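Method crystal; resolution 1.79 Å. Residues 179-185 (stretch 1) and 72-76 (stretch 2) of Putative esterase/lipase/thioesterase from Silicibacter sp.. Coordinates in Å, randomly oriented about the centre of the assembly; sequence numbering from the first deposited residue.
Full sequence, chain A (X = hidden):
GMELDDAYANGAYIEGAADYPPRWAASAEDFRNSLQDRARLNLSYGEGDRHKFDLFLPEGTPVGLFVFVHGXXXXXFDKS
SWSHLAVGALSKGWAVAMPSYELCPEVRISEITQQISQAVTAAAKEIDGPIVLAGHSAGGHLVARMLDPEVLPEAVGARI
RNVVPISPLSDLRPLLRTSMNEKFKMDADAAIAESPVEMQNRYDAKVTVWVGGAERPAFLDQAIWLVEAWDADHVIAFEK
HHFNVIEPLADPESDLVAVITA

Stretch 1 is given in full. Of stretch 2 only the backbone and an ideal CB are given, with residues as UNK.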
ATOM      1  N   SER A 179      16.899  -0.908 -13.813  1.00 21.78           N
ATOM      2  CA  SER A 179      17.850   0.019 -13.237  1.00 20.95           C
ATOM      3  C   SER A 179      17.508   0.399 -11.800  1.00 22.38           C
ATOM      4  O   SER A 179      18.370   0.870 -11.062  1.00 23.01           O
ATOM      5  CB  SER A 179      17.902   1.288 -14.082  1.00 24.02           C
ATOM      6  OG  SER A 179      18.192   0.962 -15.436  1.00 25.92           O
HETATM    7  N   MSE A 180      16.250   0.217 -11.393  1.00 19.04           N
HETATM    8  CA  MSE A 180      15.857   0.529 -10.021  1.00 18.57           C
HETATM    9  C   MSE A 180      16.585  -0.379  -9.052  1.00 17.41           C
HETATM   10  O   MSE A 180      16.724  -0.038  -7.871  1.00 21.16           O
HETATM   11  CB  MSE A 180      14.358   0.386  -9.847  1.00 15.19           C
HETATM   12  CG  MSE A 180      13.534   1.395 -10.595  1.00 18.74           C
HETATM   13 SE   MSE A 180      11.641   1.022 -10.241  0.75 22.08          SE
HETATM   14  CE  MSE A 180      11.446  -0.447 -11.317  1.00 19.53           C
ATOM     15  N   ASN A 181      17.095  -1.512  -9.532  1.00 19.59           N
ATOM     16  CA  ASN A 181      17.870  -2.396  -8.658  1.00 19.34           C
ATOM     17  C   ASN A 181      19.238  -1.819  -8.222  1.00 23.49           C
ATOM     18  O   ASN A 181      19.870  -2.344  -7.293  1.00 23.72           O
ATOM     19  CB  ASN A 181      18.061  -3.761  -9.220  1.00 15.44           C
ATOM     20  CG  ASN A 181      18.354  -4.785  -8.126  1.00 21.74           C
ATOM     21  OD1 ASN A 181      17.758  -4.737  -7.033  1.00 28.22           O
ATOM     22  ND2 ASN A 181      19.219  -5.729  -8.413  1.00 21.06           N
ATOM     23  N   GLU A 182      19.658  -0.721  -8.856  1.00 23.57           N
ATOM     24  CA  GLU A 182      20.836  -0.015  -8.440  1.00 27.15           C
ATOM     25  C   GLU A 182      20.538   0.568  -7.067  1.00 24.68           C
ATOM     26  O   GLU A 182      21.460   0.801  -6.274  1.00 23.68           O
ATOM     27  CB  GLU A 182      21.179   1.080  -9.449  1.00 26.67           C
ATOM     28  CG  GLU A 182      21.613   0.533 -10.837  1.00 33.59           C
ATOM     29  CD  GLU A 182      21.576   1.598 -11.990  1.00 37.97           C
ATOM     30  OE1 GLU A 182      21.099   2.750 -11.773  1.00 50.98           O
ATOM     31  OE2 GLU A 182      21.990   1.258 -13.132  1.00 45.73           O
ATOM     32  N   LYS A 183      19.258   0.832  -6.798  1.00 20.63           N
ATOM     33  CA  LYS A 183      18.823   1.313  -5.486  1.00 21.71           C
ATOM     34  C   LYS A 183      18.385   0.182  -4.543  1.00 20.75           C
ATOM     35  O   LYS A 183      18.689   0.221  -3.352  1.00 21.54           O
ATOM     36  CB  LYS A 183      17.713   2.346  -5.623  1.00 20.87           C
ATOM     37  CG  LYS A 183      18.163   3.524  -6.424  1.00 23.01           C
ATOM     38  CD  LYS A 183      17.143   4.612  -6.464  1.00 34.07           C
ATOM     39  CE  LYS A 183      17.679   5.801  -7.252  1.00 32.76           C
ATOM     40  NZ  LYS A 183      16.646   6.855  -7.325  1.00 38.61           N
ATOM     41  N   PHE A 184      17.695  -0.830  -5.048  1.00 19.05           N
ATOM     42  CA  PHE A 184      17.231  -1.923  -4.165  1.00 19.52           C
ATOM     43  C   PHE A 184      18.396  -2.782  -3.692  1.00 20.75           C
ATOM     44  O   PHE A 184      18.436  -3.237  -2.540  1.00 20.85           O
ATOM     45  CB  PHE A 184      16.208  -2.807  -4.865  1.00 17.55           C
ATOM     46  CG  PHE A 184      15.087  -2.049  -5.520  1.00 20.32           C
ATOM     47  CD1 PHE A 184      14.512  -0.960  -4.905  1.00 11.92           C
ATOM     48  CD2 PHE A 184      14.565  -2.496  -6.718  1.00 15.73           C
ATOM     49  CE1 PHE A 184      13.471  -0.301  -5.499  1.00 12.91           C
ATOM     50  CE2 PHE A 184      13.532  -1.849  -7.333  1.00 16.97           C
ATOM     51  CZ  PHE A 184      12.992  -0.736  -6.728  1.00 10.42           C
ATOM     52  N   LYS A 185      19.337  -3.005  -4.596  1.00 19.77           N
ATOM     53  CA  LYS A 185      20.549  -3.794  -4.365  1.00 21.74           C
ATOM     54  C   LYS A 185      20.260  -5.214  -3.929  1.00 22.55           C
ATOM     55  O   LYS A 185      20.903  -5.737  -3.006  1.00 20.61           O
ATOM     56  CB  LYS A 185      21.499  -3.080  -3.379  1.00 23.22           C
ATOM     57  CG  LYS A 185      21.956  -1.681  -3.853  1.00 23.12           C
ATOM     58  CD  LYS A 185      22.747  -0.944  -2.780  1.00 24.10           C
ATOM     59  CE  LYS A 185      22.887   0.568  -3.095  1.00 25.32           C
ATOM     60  NZ  LYS A 185      23.755   0.853  -4.295  1.00 35.66           N
ATOM     61  N   UNK A  72       5.458   4.183  -4.906  1.00 17.37           N
ATOM     62  CA  UNK A  72       6.625   4.929  -5.365  1.00 16.04           C
ATOM     63  C   UNK A  72       7.900   4.100  -5.506  1.00 17.84           C
ATOM     64  O   UNK A  72       9.011   4.669  -5.451  1.00 15.45           O
ATOM     65  CB  UNK A  72       6.891   6.085  -4.399  1.00 16.04           C
ATOM     66  N   UNK A  73       7.730   2.779  -5.704  1.00 12.22           N
ATOM     67  CA  UNK A  73       8.780   1.817  -5.933  1.00 15.42           C
ATOM     68  C   UNK A  73       9.784   1.864  -4.788  1.00 12.72           C
ATOM     69  O   UNK A  73      10.963   1.841  -5.032  1.00 14.32           O
ATOM     70  CB  UNK A  73       9.469   2.080  -7.274  1.00 15.42           C
ATOM     71  N   UNK A  74       9.298   2.074  -3.559  1.00 13.12           N
ATOM     72  CA  UNK A  74      10.166   2.102  -2.368  1.00 12.84           C
ATOM     73  C   UNK A  74      11.302   3.148  -2.429  1.00 16.42           C
ATOM     74  O   UNK A  74      12.286   3.034  -1.695  1.00 17.28           O
ATOM     75  CB  UNK A  74      10.780   0.715  -2.166  1.00 12.84           C
ATOM     76  N   UNK A  75      11.195   4.140  -3.326  1.00 17.72           N
ATOM     77  CA  UNK A  75      12.251   5.138  -3.515  1.00 17.85           C
ATOM     78  C   UNK A  75      11.771   6.600  -3.591  1.00 19.74           C
ATOM     79  O   UNK A  75      12.596   7.526  -3.746  1.00 17.58           O
ATOM     80  CB  UNK A  75      13.016   4.805  -4.798  1.00 17.85           C
ATOM     81  N   UNK A  76      10.459   6.831  -3.453  1.00 15.63           N
ATOM     82  CA  UNK A  76       9.890   8.179  -3.524  1.00 16.96           C
ATOM     83  C   UNK A  76       8.550   8.247  -2.822  1.00 16.79           C
ATOM     84  O   UNK A  76       7.949   7.236  -2.546  1.00 14.87           O
ATOM     85  CB  UNK A  76       9.736   8.622  -4.980  1.00 16.96           C
TER

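Position 72 has phi/psi of 123/25, a region that favours glycine. Its ideal CB has nothing of stretch 1 within reach and would lie 2.4 Å from the backbone O of position 76, a clash that rules out any side chain in this conformation. The residue is Gly72, and its O accepts a backbone hydrogen bond from N of position 75.

At position 73 phi is again positive (56/37), but here a side chain is tolerated. CA-to-CB points toward stretch 1, and the ideal CB lies 3.8 Å from Met180 SE and 4.5 Å from Phe184 CZ. Such an apolar, polarizable surface would suit a leucine, a methionine or an aromatic ring. The deposited Tyr73 (chi1 m) lays one face of its ring against the selenomethionine: Met180 SE is 3.5 Å from the centroid of the Tyr73 ring and close to its normal, and Met180 CE follows at 3.9 Å from the same centroid, a CH-pi contact. Tyr73 OH is hydrogen-bonded elsewhere in the structure. The backbone contributes too, since Tyr73 O sits 3.3 Å from Phe184 CE1, near the plane of that ring and at its edge, where the ring hydrogens carry slight positive charge.

Position 74 also has positive phi (57/18). Its CB points toward stretch 1, with Phe184 CE1 4.4 Å from the ideal CB and no polar side-chain group of stretch 1 nearby to pair with. Leucine, methionine or an aromatic would fit. The residue is Trp74, chi1 m, whose edge approaches the face of Phe184 in an edge-to-face pair: the planes stand at 87°, the centroid of its six-membered ring is 5.4 Å from that of Phe184, and Trp74 CE3 comes within 3.7 Å of Phe184 CZ.

Position 75 looks toward a groove lined by Met180, the aliphatic part of Lys183, and Phe184; its ideal CB is 4.5 Å from Lys183 CD and 5.2 Å from Phe184 CE1. These gaps call for a long, flexible apolar chain, though leucine or isoleucine could fill part of the space. The selenomethionine Met75 (p, t, p) carries its terminal methyl inward, so that Met75 CE packs 3.6 Å from Phe184 CE1 and 3.7 Å from both Met180 CB and Lys183 CD. No hydrogen bond links the two stretches.

Position 76 is extended (-158/165), and its CB finds nothing of stretch 1 within 5.5 Å. Stretch 1 imposes no choice; Ala76 makes no contact.

Stretch 2 72-76: GYWMA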
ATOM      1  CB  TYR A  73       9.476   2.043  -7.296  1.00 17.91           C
ATOM      2  CG  TYR A  73       8.758   1.435  -8.519  1.00 17.58           C
ATOM      3  CD1 TYR A  73       8.684   0.067  -8.676  1.00 17.43           C
ATOM      4  CD2 TYR A  73       8.270   2.228  -9.534  1.00 17.71           C
ATOM      5  CE1 TYR A  73       8.083  -0.490  -9.772  1.00 20.17           C
ATOM      6  CE2 TYR A  73       7.659   1.684 -10.638  1.00 19.59           C
ATOM      7  CZ  TYR A  73       7.580   0.323 -10.758  1.00 22.93           C
ATOM      8  OH  TYR A  73       6.985  -0.235 -11.862  1.00 21.26           O
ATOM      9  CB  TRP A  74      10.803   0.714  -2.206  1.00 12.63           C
ATOM     10  CG  TRP A  74       9.913  -0.477  -2.170  1.00 14.56           C
ATOM     11  CD1 TRP A  74       9.208  -0.947  -1.088  1.00 17.36           C
ATOM     12  CD2 TRP A  74       9.653  -1.397  -3.234  1.00 13.84           C
ATOM     13  NE1 TRP A  74       8.529  -2.081  -1.418  1.00 15.91           N
ATOM     14  CE2 TRP A  74       8.771  -2.375  -2.736  1.00 13.26           C
ATOM     15  CE3 TRP A  74      10.067  -1.485  -4.570  1.00 11.08           C
ATOM     16  CZ2 TRP A  74       8.318  -3.429  -3.518  1.00 19.34           C
ATOM     17  CZ3 TRP A  74       9.629  -2.532  -5.334  1.00 12.42           C
ATOM     18  CH2 TRP A  74       8.761  -3.492  -4.814  1.00 18.82           C
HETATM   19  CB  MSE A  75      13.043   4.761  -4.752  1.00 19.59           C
HETATM   20  CG  MSE A  75      12.250   4.816  -6.021  1.00 21.89           C
HETATM   21 SE   MSE A  75      13.407   4.401  -7.548  0.75 23.08          SE
HETATM   22  CE  MSE A  75      13.995   2.826  -7.151  1.00 13.70           C
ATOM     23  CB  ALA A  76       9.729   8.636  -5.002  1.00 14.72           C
TER
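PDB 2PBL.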